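Desmoplakin (Homo sapiens, PDB 3R6N) links desmosomes to intermediate filaments in cell adhesion, its plakin domain carrying a rigid rod of spectrin repeats and an SH3 domain. Local coordinates at residues A[301-306]-A[319-324]; A[181-186]-A[290-295]; A[272-277]-A[333-338]. All blocks are in the same frame, centred on the assembly; numbering follows the deposited sequence.

Contact 1: A[301-306]-A[319-324]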
loop_
_atom_site.group_PDB
_atom_site.type_symbol
_atom_site.label_atom_id
_atom_site.label_comp_id
_atom_site.label_asym_id
_atom_site.label_seq_id
_atom_site.Cartn_x
_atom_site.Cartn_y
_atom_site.Cartn_z
ATOM N N LYS A 301 5.720 -14.795 1.042
ATOM C CA LYS A 301 5.241 -13.511 1.532
ATOM C C LYS A 301 6.060 -13.096 2.745
ATOM O O LYS A 301 6.226 -13.872 3.691
ATOM C CB LYS A 301 3.758 -13.595 1.897
ATOM C CG LYS A 301 3.179 -12.302 2.435
ATOM C CD LYS A 301 1.703 -12.460 2.755
ATOM C CE LYS A 301 1.135 -11.223 3.431
ATOM N NZ LYS A 301 -0.321 -11.383 3.690
ATOM N N GLY A 302 6.588 -11.878 2.704
ATOM C CA GLY A 302 7.361 -11.352 3.807
ATOM C C GLY A 302 8.853 -11.591 3.679
ATOM O O GLY A 302 9.628 -11.088 4.491
ATOM N N ASP A 303 9.267 -12.358 2.674
ATOM C CA ASP A 303 10.691 -12.586 2.447
ATOM C C ASP A 303 11.406 -11.283 2.082
ATOM O O ASP A 303 10.870 -10.455 1.346
ATOM C CB ASP A 303 10.916 -13.630 1.347
ATOM C CG ASP A 303 10.665 -15.051 1.823
ATOM O OD1 ASP A 303 10.442 -15.247 3.037
ATOM O OD2 ASP A 303 10.703 -15.973 0.977
ATOM N N GLU A 304 12.616 -11.103 2.605
ATOM C CA GLU A 304 13.442 -9.960 2.237
ATOM C C GLU A 304 14.298 -10.294 1.024
ATOM O O GLU A 304 15.077 -11.244 1.046
ATOM C CB GLU A 304 14.331 -9.519 3.402
ATOM C CG GLU A 304 15.448 -8.570 2.976
ATOM C CD GLU A 304 16.213 -7.961 4.146
ATOM O OE1 GLU A 304 17.434 -8.226 4.258
ATOM O OE2 GLU A 304 15.596 -7.210 4.939
ATOM N N CYS A 305 14.146 -9.510 -0.035
ATOM C CA CYS A 305 14.915 -9.719 -1.254
ATOM C C CYS A 305 15.808 -8.527 -1.552
ATOM O O CYS A 305 15.556 -7.415 -1.094
ATOM C CB CYS A 305 13.983 -9.945 -2.443
ATOM S SG CYS A 305 12.909 -11.390 -2.330
ATOM N N ILE A 306 16.854 -8.768 -2.330
ATOM C CA ILE A 306 17.701 -7.691 -2.811
ATOM C C ILE A 306 17.455 -7.509 -4.299
ATOM O O ILE A 306 17.369 -8.482 -5.044
ATOM C CB ILE A 306 19.201 -7.964 -2.546
ATOM C CG1 ILE A 306 19.506 -7.921 -1.042
ATOM C CG2 ILE A 306 20.066 -6.960 -3.294
ATOM C CD1 ILE A 306 19.194 -9.217 -0.303
ATOM N N THR A 319 17.376 -11.254 -5.714
ATOM C CA THR A 319 18.106 -12.300 -5.010
ATOM C C THR A 319 17.539 -12.527 -3.606
ATOM O O THR A 319 16.504 -11.967 -3.250
ATOM C CB THR A 319 19.629 -11.998 -4.970
ATOM O OG1 THR A 319 20.254 -12.764 -3.933
ATOM C CG2 THR A 319 19.884 -10.521 -4.727
ATOM N N GLY A 320 18.212 -13.367 -2.824
ATOM C CA GLY A 320 17.814 -13.643 -1.455
ATOM C C GLY A 320 16.461 -14.318 -1.364
ATOM O O GLY A 320 15.789 -14.494 -2.379
ATOM N N PRO A 321 16.057 -14.707 -0.145
ATOM C CA PRO A 321 16.872 -14.560 1.062
ATOM C C PRO A 321 17.792 -15.761 1.261
ATOM O O PRO A 321 18.380 -15.918 2.332
ATOM C CB PRO A 321 15.824 -14.522 2.168
ATOM C CG PRO A 321 14.770 -15.440 1.666
ATOM C CD PRO A 321 14.708 -15.206 0.172
ATOM N N GLY A 322 17.902 -16.601 0.238
ATOM C CA GLY A 322 18.811 -17.729 0.275
ATOM C C GLY A 322 19.895 -17.585 -0.775
ATOM O O GLY A 322 20.443 -18.573 -1.256
ATOM N N GLY A 323 20.199 -16.344 -1.135
ATOM C CA GLY A 323 21.204 -16.061 -2.142
ATOM C C GLY A 323 20.763 -16.523 -3.516
ATOM O O GLY A 323 21.550 -16.545 -4.463
ATOM N N VAL A 324 19.490 -16.886 -3.620
ATOM C CA VAL A 324 18.932 -17.406 -4.861
ATOM C C VAL A 324 18.456 -16.294 -5.796
ATOM O O VAL A 324 17.507 -15.575 -5.489
ATOM C CB VAL A 324 17.760 -18.357 -4.573
ATOM C CG1 VAL A 324 17.275 -19.017 -5.858
ATOM C CG2 VAL A 324 18.175 -19.403 -3.549
#

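Contact 2: A[181-186]-A[290-295]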
loop_
_atom_site.group_PDB
_atom_site.type_symbol
_atom_site.label_atom_id
_atom_site.label_comp_id
_atom_site.label_asym_id
_atom_site.label_seq_id
_atom_site.Cartn_x
_atom_site.Cartn_y
_atom_site.Cartn_z
ATOM N N TRP A 181 -6.104 -18.586 -11.482
ATOM C CA TRP A 181 -7.055 -17.942 -10.594
ATOM C C TRP A 181 -6.414 -17.585 -9.257
ATOM O O TRP A 181 -6.528 -16.452 -8.782
ATOM C CB TRP A 181 -8.257 -18.855 -10.368
ATOM C CG TRP A 181 -9.318 -18.221 -9.541
ATOM C CD1 TRP A 181 -9.726 -18.597 -8.293
ATOM C CD2 TRP A 181 -10.096 -17.076 -9.892
ATOM N NE1 TRP A 181 -10.718 -17.760 -7.852
ATOM C CE2 TRP A 181 -10.963 -16.818 -8.815
ATOM C CE3 TRP A 181 -10.147 -16.249 -11.015
ATOM C CZ2 TRP A 181 -11.869 -15.764 -8.832
ATOM C CZ3 TRP A 181 -11.046 -15.206 -11.029
ATOM C CH2 TRP A 181 -11.895 -14.971 -9.946
ATOM N N SER A 182 -5.746 -18.554 -8.643
ATOM C CA SER A 182 -5.115 -18.326 -7.348
ATOM C C SER A 182 -4.107 -17.187 -7.426
ATOM O O SER A 182 -3.963 -16.405 -6.483
ATOM C CB SER A 182 -4.436 -19.599 -6.847
ATOM O OG SER A 182 -5.398 -20.535 -6.398
ATOM N N TRP A 183 -3.422 -17.101 -8.563
ATOM C CA TRP A 183 -2.396 -16.088 -8.777
ATOM C C TRP A 183 -2.998 -14.690 -8.966
ATOM O O TRP A 183 -2.467 -13.712 -8.439
ATOM C CB TRP A 183 -1.496 -16.483 -9.952
ATOM C CG TRP A 183 -0.550 -15.415 -10.412
ATOM C CD1 TRP A 183 -0.460 -14.889 -11.670
ATOM C CD2 TRP A 183 0.443 -14.740 -9.626
ATOM N NE1 TRP A 183 0.523 -13.931 -11.716
ATOM C CE2 TRP A 183 1.093 -13.818 -10.475
ATOM C CE3 TRP A 183 0.843 -14.822 -8.287
ATOM C CZ2 TRP A 183 2.122 -12.987 -10.030
ATOM C CZ3 TRP A 183 1.867 -13.993 -7.848
ATOM C CH2 TRP A 183 2.493 -13.090 -8.718
ATOM N N ILE A 184 -4.111 -14.592 -9.689
ATOM C CA ILE A 184 -4.764 -13.296 -9.870
ATOM C C ILE A 184 -5.259 -12.703 -8.542
ATOM O O ILE A 184 -5.289 -11.487 -8.376
ATOM C CB ILE A 184 -5.936 -13.364 -10.877
ATOM C CG1 ILE A 184 -6.314 -11.961 -11.356
ATOM C CG2 ILE A 184 -7.140 -14.049 -10.259
ATOM C CD1 ILE A 184 -5.219 -11.265 -12.122
ATOM N N LEU A 185 -5.640 -13.568 -7.604
ATOM C CA LEU A 185 -6.108 -13.133 -6.291
ATOM C C LEU A 185 -4.934 -12.693 -5.426
ATOM O O LEU A 185 -5.076 -11.858 -4.532
ATOM C CB LEU A 185 -6.848 -14.269 -5.591
ATOM C CG LEU A 185 -7.997 -14.921 -6.361
ATOM C CD1 LEU A 185 -8.423 -16.232 -5.701
ATOM C CD2 LEU A 185 -9.169 -13.956 -6.487
ATOM N N GLN A 186 -3.772 -13.277 -5.682
ATOM C CA GLN A 186 -2.575 -12.898 -4.953
ATOM C C GLN A 186 -2.184 -11.489 -5.358
ATOM O O GLN A 186 -1.795 -10.672 -4.525
ATOM C CB GLN A 186 -1.435 -13.870 -5.248
ATOM C CG GLN A 186 -1.579 -15.195 -4.544
ATOM C CD GLN A 186 -1.715 -15.041 -3.043
ATOM O OE1 GLN A 186 -0.755 -14.695 -2.353
ATOM N NE2 GLN A 186 -2.915 -15.297 -2.527
ATOM N N CYS A 290 3.445 -11.330 -1.469
ATOM C CA CYS A 290 2.712 -12.579 -1.617
ATOM C C CYS A 290 3.641 -13.688 -2.097
ATOM O O CYS A 290 4.692 -13.417 -2.669
ATOM C CB CYS A 290 1.611 -12.395 -2.643
ATOM S SG CYS A 290 2.286 -12.004 -4.262
ATOM N N ASP A 291 3.249 -14.938 -1.873
ATOM C CA ASP A 291 4.013 -16.066 -2.390
ATOM C C ASP A 291 4.084 -16.026 -3.904
ATOM O O ASP A 291 3.067 -15.909 -4.589
ATOM C CB ASP A 291 3.405 -17.404 -1.960
ATOM C CG ASP A 291 3.483 -17.633 -0.470
ATOM O OD1 ASP A 291 4.356 -17.029 0.186
ATOM O OD2 ASP A 291 2.660 -18.422 0.040
ATOM N N TYR A 292 5.302 -16.120 -4.420
ATOM C CA TYR A 292 5.509 -16.340 -5.840
ATOM C C TYR A 292 6.452 -17.514 -6.059
ATOM O O TYR A 292 7.528 -17.592 -5.451
ATOM C CB TYR A 292 6.046 -15.089 -6.539
ATOM C CG TYR A 292 6.343 -15.324 -8.001
ATOM C CD1 TYR A 292 5.325 -15.325 -8.950
ATOM C CD2 TYR A 292 7.636 -15.574 -8.433
ATOM C CE1 TYR A 292 5.590 -15.559 -10.290
ATOM C CE2 TYR A 292 7.910 -15.808 -9.772
ATOM C CZ TYR A 292 6.884 -15.799 -10.696
ATOM O OH TYR A 292 7.153 -16.030 -12.027
ATOM N N LYS A 293 6.042 -18.420 -6.941
ATOM C CA LYS A 293 6.823 -19.619 -7.222
ATOM C C LYS A 293 6.851 -19.956 -8.716
ATOM O O LYS A 293 5.807 -19.998 -9.381
ATOM C CB LYS A 293 6.275 -20.792 -6.400
ATOM C CG LYS A 293 6.041 -22.079 -7.154
ATOM C CD LYS A 293 4.553 -22.339 -7.421
ATOM C CE LYS A 293 3.704 -22.251 -6.154
ATOM N NZ LYS A 293 2.248 -22.446 -6.443
ATOM N N GLN A 294 8.052 -20.170 -9.243
ATOM C CA GLN A 294 8.211 -20.581 -10.626
ATOM C C GLN A 294 9.201 -21.704 -10.702
ATOM O O GLN A 294 10.411 -21.484 -10.592
ATOM C CB GLN A 294 8.822 -19.491 -11.457
ATOM C CG GLN A 294 9.020 -19.957 -12.876
ATOM C CD GLN A 294 8.467 -18.957 -13.861
ATOM O OE1 GLN A 294 8.908 -17.808 -13.911
ATOM N NE2 GLN A 294 7.491 -19.382 -14.647
ATOM N N ASP A 295 8.697 -22.903 -10.927
ATOM C CA ASP A 295 9.529 -24.098 -10.981
ATOM C C ASP A 295 10.715 -24.170 -10.027
ATOM O O ASP A 295 11.834 -23.766 -10.366
ATOM C CB ASP A 295 10.012 -24.359 -12.403
ATOM C CG ASP A 295 10.161 -25.835 -12.690
ATOM O OD1 ASP A 295 10.070 -26.630 -11.738
ATOM O OD2 ASP A 295 10.348 -26.197 -13.863
#

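Contact 3: A[272-277]-A[333-338]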
loop_
_atom_site.group_PDB
_atom_site.type_symbol
_atom_site.label_atom_id
_atom_site.label_comp_id
_atom_site.label_asym_id
_atom_site.label_seq_id
_atom_site.Cartn_x
_atom_site.Cartn_y
_atom_site.Cartn_z
ATOM N N LYS A 272 10.664 5.672 -5.598
ATOM C CA LYS A 272 11.584 6.026 -6.676
ATOM C C LYS A 272 12.361 4.832 -7.237
ATOM O O LYS A 272 12.521 4.713 -8.451
ATOM C CB LYS A 272 12.540 7.137 -6.244
ATOM C CG LYS A 272 11.853 8.467 -6.014
ATOM C CD LYS A 272 12.853 9.558 -5.697
ATOM C CE LYS A 272 12.150 10.870 -5.410
ATOM N NZ LYS A 272 11.370 11.339 -6.590
ATOM N N PRO A 273 12.846 3.944 -6.357
ATOM C CA PRO A 273 13.622 2.794 -6.837
ATOM C C PRO A 273 12.836 1.864 -7.761
ATOM O O PRO A 273 13.428 1.000 -8.405
ATOM C CB PRO A 273 14.003 2.071 -5.545
ATOM C CG PRO A 273 13.998 3.140 -4.507
ATOM C CD PRO A 273 12.864 4.044 -4.888
ATOM N N ARG A 274 11.524 2.040 -7.838
ATOM C CA ARG A 274 10.715 1.215 -8.727
ATOM C C ARG A 274 11.006 1.534 -10.184
ATOM O O ARG A 274 10.778 0.699 -11.063
ATOM C CB ARG A 274 9.227 1.386 -8.436
ATOM C CG ARG A 274 8.845 1.053 -7.017
ATOM C CD ARG A 274 7.351 0.868 -6.873
ATOM N NE ARG A 274 6.897 -0.361 -7.516
ATOM C CZ ARG A 274 6.932 -1.559 -6.942
ATOM N NH1 ARG A 274 7.403 -1.697 -5.712
ATOM N NH2 ARG A 274 6.498 -2.620 -7.604
ATOM N N ASN A 275 11.505 2.744 -10.432
ATOM C CA ASN A 275 11.889 3.166 -11.776
ATOM C C ASN A 275 13.243 2.613 -12.193
ATOM O O ASN A 275 14.190 2.616 -11.410
ATOM C CB ASN A 275 11.910 4.688 -11.877
ATOM C CG ASN A 275 10.523 5.291 -11.817
ATOM O OD1 ASN A 275 9.575 4.753 -12.393
ATOM N ND2 ASN A 275 10.395 6.417 -11.113
ATOM N N PRO A 276 13.338 2.151 -13.444
ATOM C CA PRO A 276 14.524 1.471 -13.973
ATOM C C PRO A 276 15.748 2.375 -13.985
ATOM O O PRO A 276 16.874 1.882 -13.983
ATOM C CB PRO A 276 14.108 1.106 -15.406
ATOM C CG PRO A 276 12.607 1.193 -15.423
ATOM C CD PRO A 276 12.264 2.265 -14.446
ATOM N N ASP A 277 15.515 3.682 -13.986
ATOM C CA ASP A 277 16.574 4.673 -14.124
ATOM C C ASP A 277 17.162 5.164 -12.805
ATOM O O ASP A 277 18.256 5.737 -12.789
ATOM C CB ASP A 277 16.038 5.909 -14.852
ATOM C CG ASP A 277 14.774 6.464 -14.212
ATOM O OD1 ASP A 277 13.681 6.038 -14.624
ATOM O OD2 ASP A 277 14.897 7.297 -13.298
ATOM N N LEU A 333 6.274 -7.176 -5.241
ATOM C CA LEU A 333 7.412 -6.700 -4.460
ATOM C C LEU A 333 7.263 -5.229 -4.082
ATOM O O LEU A 333 7.027 -4.377 -4.938
ATOM C CB LEU A 333 8.714 -6.890 -5.236
ATOM C CG LEU A 333 9.206 -8.308 -5.505
ATOM C CD1 LEU A 333 10.280 -8.282 -6.579
ATOM C CD2 LEU A 333 9.720 -8.954 -4.228
ATOM N N ILE A 334 7.411 -4.935 -2.796
ATOM C CA ILE A 334 7.371 -3.558 -2.324
ATOM C C ILE A 334 8.747 -3.169 -1.792
ATOM O O ILE A 334 9.608 -4.030 -1.602
ATOM C CB ILE A 334 6.300 -3.374 -1.228
ATOM C CG1 ILE A 334 5.902 -1.902 -1.100
ATOM C CG2 ILE A 334 6.782 -3.934 0.106
ATOM C CD1 ILE A 334 4.545 -1.704 -0.475
ATOM N N ILE A 335 8.962 -1.875 -1.567
ATOM C CA ILE A 335 10.234 -1.398 -1.033
ATOM C C ILE A 335 10.013 -0.731 0.321
ATOM O O ILE A 335 9.794 0.476 0.401
ATOM C CB ILE A 335 10.926 -0.408 -1.996
ATOM C CG1 ILE A 335 10.831 -0.907 -3.441
ATOM C CG2 ILE A 335 12.374 -0.187 -1.587
ATOM C CD1 ILE A 335 11.556 -0.038 -4.448
ATOM N N PRO A 336 10.084 -1.520 1.396
ATOM C CA PRO A 336 9.715 -1.052 2.735
ATOM C C PRO A 336 10.648 0.043 3.253
ATOM O O PRO A 336 11.762 0.198 2.740
ATOM C CB PRO A 336 9.863 -2.315 3.582
ATOM C CG PRO A 336 10.921 -3.084 2.889
ATOM C CD PRO A 336 10.671 -2.868 1.432
ATOM N N PRO A 337 10.191 0.807 4.261
ATOM C CA PRO A 337 11.003 1.825 4.931
ATOM C C PRO A 337 12.244 1.195 5.548
ATOM O O PRO A 337 12.334 -0.031 5.581
ATOM C CB PRO A 337 10.063 2.366 6.019
ATOM C CG PRO A 337 8.996 1.351 6.158
ATOM C CD PRO A 337 8.823 0.764 4.801
ATOM N N PRO A 338 13.183 2.018 6.039
ATOM C CA PRO A 338 13.071 3.479 6.111
ATOM C C PRO A 338 13.357 4.184 4.786
ATOM O O PRO A 338 14.318 3.845 4.093
ATOM C CB PRO A 338 14.135 3.846 7.142
ATOM C CG PRO A 338 15.187 2.823 6.938
ATOM C CD PRO A 338 14.464 1.545 6.594
#

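Contact 1: A[301-306]-A[319-324]
Ile306 and Thr319 join strand 304-309 to the start of the distal loop of the SH3 domain, and their side chains lie side by side, pointing the same way. Ile306 CB meets Thr319 CG2 at 3.4 Å, and Ile306 CG2 touches the same methyl. Thr319 OG1 is anti to the backbone N (chi1 161°), which leaves CG2 between N and the carbonyl carbon, in the crowded position, facing Ile306. Between the backbones, Thr319 N donates to Ile306 O at 2.9 Å, with an N-H...O angle of 169°. The return bond, Ile306 N to Thr319 O at 3.3 Å, is weak. Thr319 O also sits 3.3 Å from Cys305 CB, a van der Waals contact beside the buried thiol. Beyond Gly320 the chain turns through a cis peptide into Pro321, whose CB approaches Glu304 O at 3.5 Å. The side chains of Pro321 and Asp303 cross obliquely, Pro321 CG lying 4.1 Å from Asp303 CG; Asp303 OD2 accepts a hydrogen bond from His300 N. The chemistry is therefore uneven: one backbone bond of good geometry and one weak one link Ile306 to Thr319, while Pro321 meets Glu304 O and the Asp303 carboxylate by van der Waals contact.

Contact 2: A[181-186]-A[290-295]
Trp183, on helix 167-225 of the spectrin-repeat rod, meets Tyr292 of the SH3 domain, where Cys290, Asp291 and Tyr292 fill the last three places of the ALYDY motif, here with cysteine for its first tyrosine. The two aromatic planes are inclined at 56° and the ring centroids lie 5.4 Å apart, an oblique pairing. Trp183 CH2 comes to 3.6 Å from Tyr292 CD1. Tyr292 CE1 stands over one face of the indole, displaced toward its rim, while Trp183 CZ3 lies at the tyrosine edge, in the plane of that ring. Trp183 NE1 is hydrogen-bonded to Glu113 OE2 of helix 68-117, which helps fix the rotation of the indole. Cys290 SG approaches CZ3 of Trp183 at 4.1 Å in an oblique sulfur-aromatic contact, and Asp291 O lies near the indole plane at its edge. Pro329 touches both aromatic rings. Because ALYDY residues line the peptide-binding surface of canonical SH3 domains, this packing is consistent with that surface being partly covered by the rod. One helical turn on from Trp183, the side chain of Gln186 bends at chi2 (-56°), and its OE1 rests 3.3 Å from Cys290 CB.

Contact 3: A[272-277]-A[333-338]
Pro273 and Ile335 bring the backbones nearest, 7.9 Å between their CA atoms, where the 3-10 turn 272-274 faces the chain just after strand 333-334. Side chains bridge the gap, one of them to a main-chain oxygen. Pro273 CB meets Ile335 CD1 at 3.4 Å, and the same methyl lies 3.9 Å from Arg274 CG. The Arg274 and Ile335 side chains run alongside one another in opposite senses. The arginine chain bends at chi3 (71°), and beyond NE the guanidinium turns its end to the backbone of Leu333. Both terminal nitrogens grip one carbonyl oxygen, which lies close to the guanidinium plane: NH1 reaches Leu333 O at 2.8 Å, with an N-H...O angle of 160°, and NH2 reaches Leu333 O at 3.2 Å along a more bent path. NH2 also donates to Ser330 O, and Trp316 and His194 touch the Arg274 side chain, the latter from helix 167-225. A buried cation thus finds partners in main-chain oxygens, whose partial charges would be expected to stabilise it. Segment 272-277 packs against the place where strand 333-334 pairs with strand 285-288, the joining of last and first strands typical of the SH3 barrel.

Overall arrangement
All three contacts involve the SH3 domain, but only contact 2 ties it to the spectrin-repeat helix 167-225 through its own segments. Contacts 1 and 2 have centres 16 Å apart and touch directly: Lys301 N lies 2.8 Å from Asp291 OD1, probably a hydrogen bond between the two ends of the RT loop. Contact 1 is nested in the chain loop closed by contact 3; both involve the five-stranded sheet, and their centres are 15 Å apart and their nearest atoms about 4 Å, without direct contact. Contacts 2 and 3 lie 21 Å apart between centres, and their segments alternate along the chain. The bound dithiane-diol is about 12 Å from the Trp183 side chain of contact 2.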